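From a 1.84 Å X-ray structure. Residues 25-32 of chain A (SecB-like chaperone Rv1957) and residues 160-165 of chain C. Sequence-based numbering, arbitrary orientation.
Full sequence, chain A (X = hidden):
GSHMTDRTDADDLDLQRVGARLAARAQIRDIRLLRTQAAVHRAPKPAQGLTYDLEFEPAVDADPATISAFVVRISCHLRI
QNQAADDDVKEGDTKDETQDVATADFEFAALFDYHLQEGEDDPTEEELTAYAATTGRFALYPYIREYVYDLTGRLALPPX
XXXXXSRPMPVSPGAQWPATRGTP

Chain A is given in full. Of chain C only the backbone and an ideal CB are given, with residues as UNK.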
# COMPACT_ATOMS: atom_id res chain seq x y z
N ARG A 25 -19.47 -5.52 -23.61
CA ARG A 25 -18.39 -5.96 -24.44
C ARG A 25 -16.98 -5.58 -23.98
O ARG A 25 -16.01 -6.06 -24.56
CB ARG A 25 -18.63 -5.50 -25.90
CG ARG A 25 -19.42 -6.58 -26.69
CD ARG A 25 -20.07 -6.09 -27.98
NE ARG A 25 -21.37 -6.75 -28.20
CZ ARG A 25 -22.52 -6.38 -27.65
NH1 ARG A 25 -22.59 -5.33 -26.83
NH2 ARG A 25 -23.62 -7.05 -27.92
N ALA A 26 -16.88 -4.77 -22.92
CA ALA A 26 -15.60 -4.25 -22.41
C ALA A 26 -15.10 -5.05 -21.23
O ALA A 26 -15.86 -5.40 -20.32
CB ALA A 26 -15.73 -2.78 -22.05
N GLN A 27 -13.79 -5.31 -21.22
CA GLN A 27 -13.16 -6.03 -20.13
C GLN A 27 -12.00 -5.18 -19.54
O GLN A 27 -11.22 -4.56 -20.27
CB GLN A 27 -12.72 -7.41 -20.59
CG GLN A 27 -12.23 -8.31 -19.45
CD GLN A 27 -13.22 -8.41 -18.31
OE1 GLN A 27 -13.21 -7.61 -17.36
NE2 GLN A 27 -14.12 -9.36 -18.42
N ILE A 28 -11.96 -5.08 -18.22
CA ILE A 28 -10.82 -4.38 -17.53
C ILE A 28 -9.54 -5.25 -17.58
O ILE A 28 -9.62 -6.46 -17.42
CB ILE A 28 -11.16 -3.98 -16.07
CG1 ILE A 28 -10.13 -2.97 -15.51
CG2 ILE A 28 -11.27 -5.21 -15.20
CD1 ILE A 28 -10.69 -2.16 -14.34
N ARG A 29 -8.37 -4.62 -17.81
CA ARG A 29 -7.11 -5.40 -17.95
C ARG A 29 -6.12 -5.05 -16.88
O ARG A 29 -5.55 -5.91 -16.32
CB ARG A 29 -6.48 -5.23 -19.29
CG ARG A 29 -7.29 -5.81 -20.40
CD ARG A 29 -7.74 -7.22 -20.09
NE ARG A 29 -8.56 -7.71 -21.18
CZ ARG A 29 -8.99 -8.94 -21.31
NH1 ARG A 29 -8.74 -9.85 -20.38
NH2 ARG A 29 -9.67 -9.24 -22.38
N ASP A 30 -5.99 -3.76 -16.52
CA ASP A 30 -4.95 -3.34 -15.59
C ASP A 30 -5.24 -1.91 -15.07
O ASP A 30 -6.04 -1.20 -15.61
CB ASP A 30 -3.64 -3.41 -16.30
CG ASP A 30 -2.40 -3.54 -15.36
OD1 ASP A 30 -2.46 -3.73 -14.14
OD2 ASP A 30 -1.32 -3.48 -15.96
N ILE A 31 -4.53 -1.55 -14.03
CA ILE A 31 -4.63 -0.25 -13.36
C ILE A 31 -3.21 0.20 -13.04
O ILE A 31 -2.32 -0.59 -12.72
CB ILE A 31 -5.47 -0.38 -12.08
CG1 ILE A 31 -6.99 -0.51 -12.52
CG2 ILE A 31 -5.32 0.88 -11.26
CD1 ILE A 31 -7.83 -1.34 -11.65
N ARG A 32 -2.94 1.46 -13.25
CA ARG A 32 -1.66 1.97 -12.83
C ARG A 32 -1.80 3.46 -12.35
O ARG A 32 -2.67 4.20 -12.80
CB ARG A 32 -0.59 1.82 -13.94
CG ARG A 32 -0.77 2.81 -15.11
CD ARG A 32 0.39 2.76 -16.14
NE ARG A 32 0.10 3.53 -17.36
CZ ARG A 32 0.98 3.91 -18.30
NH1 ARG A 32 2.25 3.62 -18.20
NH2 ARG A 32 0.54 4.59 -19.35
N UNK C 160 -2.98 -9.01 -10.13
CA UNK C 160 -4.25 -9.43 -10.72
C UNK C 160 -5.35 -8.33 -10.65
O UNK C 160 -5.61 -7.82 -9.56
CB UNK C 160 -4.74 -10.69 -10.01
N UNK C 161 -5.95 -7.96 -11.82
CA UNK C 161 -7.11 -7.03 -11.83
C UNK C 161 -8.35 -7.85 -12.09
O UNK C 161 -8.48 -8.43 -13.19
CB UNK C 161 -6.96 -5.93 -12.88
N UNK C 162 -9.24 -7.98 -11.09
CA UNK C 162 -10.38 -8.85 -11.31
C UNK C 162 -11.24 -8.41 -12.52
O UNK C 162 -11.42 -7.20 -12.77
CB UNK C 162 -11.24 -8.89 -10.04
N UNK C 163 -11.79 -9.40 -13.25
CA UNK C 163 -12.72 -9.11 -14.38
C UNK C 163 -14.00 -8.36 -13.92
O UNK C 163 -14.38 -8.37 -12.74
CB UNK C 163 -13.12 -10.42 -15.07
N UNK C 164 -14.57 -7.65 -14.87
CA UNK C 164 -15.76 -6.86 -14.63
C UNK C 164 -16.84 -7.82 -14.20
O UNK C 164 -16.96 -8.92 -14.75
CB UNK C 164 -16.18 -6.06 -15.86
N UNK C 165 -17.61 -7.39 -13.20
CA UNK C 165 -18.76 -8.13 -12.73
C UNK C 165 -19.94 -7.95 -13.71
O UNK C 165 -20.49 -6.86 -13.78
CB UNK C 165 -19.14 -7.67 -11.32

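The two stretches run roughly antiparallel, their end-to-end directions 153° apart, and chain C lies along strand 26-32 without adopting regular strand structure itself. The direction of each CB decides most of the design: two positions point toward chain A, and the rest point sideways or away.

Position 160 directs its CB away, with no atom of the strand within 5.5 Å. Chain A therefore sets no rule here, and almost any residue would pass. The deposited residue is C:Leu160, which makes no contact with the strand.

Position 161 points toward chain A, and its ideal CB sits 3.7 Å from A:Arg29 O and 4.3 Å from A:Asp30 CA. The backbone is already close, so the space favours something compact: alanine, serine, threonine or valine. A methyl could use the neighbouring A:Ile28 and A:Ile31, while a small polar atom is tolerated beside A:Asp30. The residue is C:Thr161, in the m rotamer, compact enough and supplying the methyl. Its CG2 lies 3.8 Å from A:Ile31 CD1 and 3.9 Å from A:Ile28 CG1, so the methyl packs against both isoleucines. OG1 rests 3.6 Å from A:Asp30 CA, without a hydrogen bond to the strand. A water extends the contact through the backbone, accepting from C:Thr161 N at 2.9 Å and donating weakly to A:Arg29 O at 3.3 Å.

Position 162 turns its CB away again, leaving the choice of side chain open as far as the strand is concerned. Its backbone matters more, because the carbonyl O comes within 3.1 Å of A:Ile28 CG2. The deposited residue is C:Leu162.

At position 163 the CB points sideways, 3.6 Å from A:Gln27 OE1. A side chain that leaves along the margin would suit, and polar or long flexible residues are natural candidates. C:Glu163 is found, with chi1 p and chi2 t; its CB is 3.5 Å from A:Gln27 OE1, while the carboxylate extends past the glutamine without pairing with a charge on the strand.

Position 164 faces chain A, and its amide supplies the one direct hydrogen bond across the stretches: N donates to A:Gln27 OE1 at 2.8 Å and 172°. The same OE1 weakly accepts from A:Ile28 N at 3.0 Å. Because the bond uses backbone, the side chain is free to be apolar, and valine, isoleucine, leucine or methionine could all approach A:Ile28. C:Ile164, m at both chi angles, brings CG1 to 4.0 Å from A:Ile28 CG2.

Position 165 points away and is unconstrained by the strand; C:Leu165 makes no contact with it.

Chain C, residues 160-165: LTLEIL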
# COMPACT_ATOMS: atom_id res chain seq x y z
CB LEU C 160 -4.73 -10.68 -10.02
CG LEU C 160 -6.12 -11.22 -10.45
CD1 LEU C 160 -6.15 -11.62 -11.90
CD2 LEU C 160 -6.51 -12.39 -9.58
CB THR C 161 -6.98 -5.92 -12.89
OG1 THR C 161 -5.78 -5.22 -12.64
CG2 THR C 161 -8.10 -4.96 -12.88
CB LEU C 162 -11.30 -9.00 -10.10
CG LEU C 162 -10.78 -9.71 -8.86
CD1 LEU C 162 -11.72 -9.49 -7.63
CD2 LEU C 162 -10.42 -11.17 -9.04
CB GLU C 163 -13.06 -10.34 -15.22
CG GLU C 163 -14.09 -11.26 -14.58
CD GLU C 163 -14.17 -12.61 -15.30
OE1 GLU C 163 -13.65 -12.75 -16.45
OE2 GLU C 163 -14.74 -13.53 -14.69
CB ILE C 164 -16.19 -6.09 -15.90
CG1 ILE C 164 -15.16 -4.99 -16.23
CG2 ILE C 164 -17.58 -5.48 -15.77
CD1 ILE C 164 -15.22 -3.78 -15.37
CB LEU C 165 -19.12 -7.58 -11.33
CG LEU C 165 -20.27 -8.25 -10.55
CD1 LEU C 165 -20.20 -9.77 -10.69
CD2 LEU C 165 -20.25 -7.82 -9.10
O HOH W 1 -4.91 -8.60 -14.44
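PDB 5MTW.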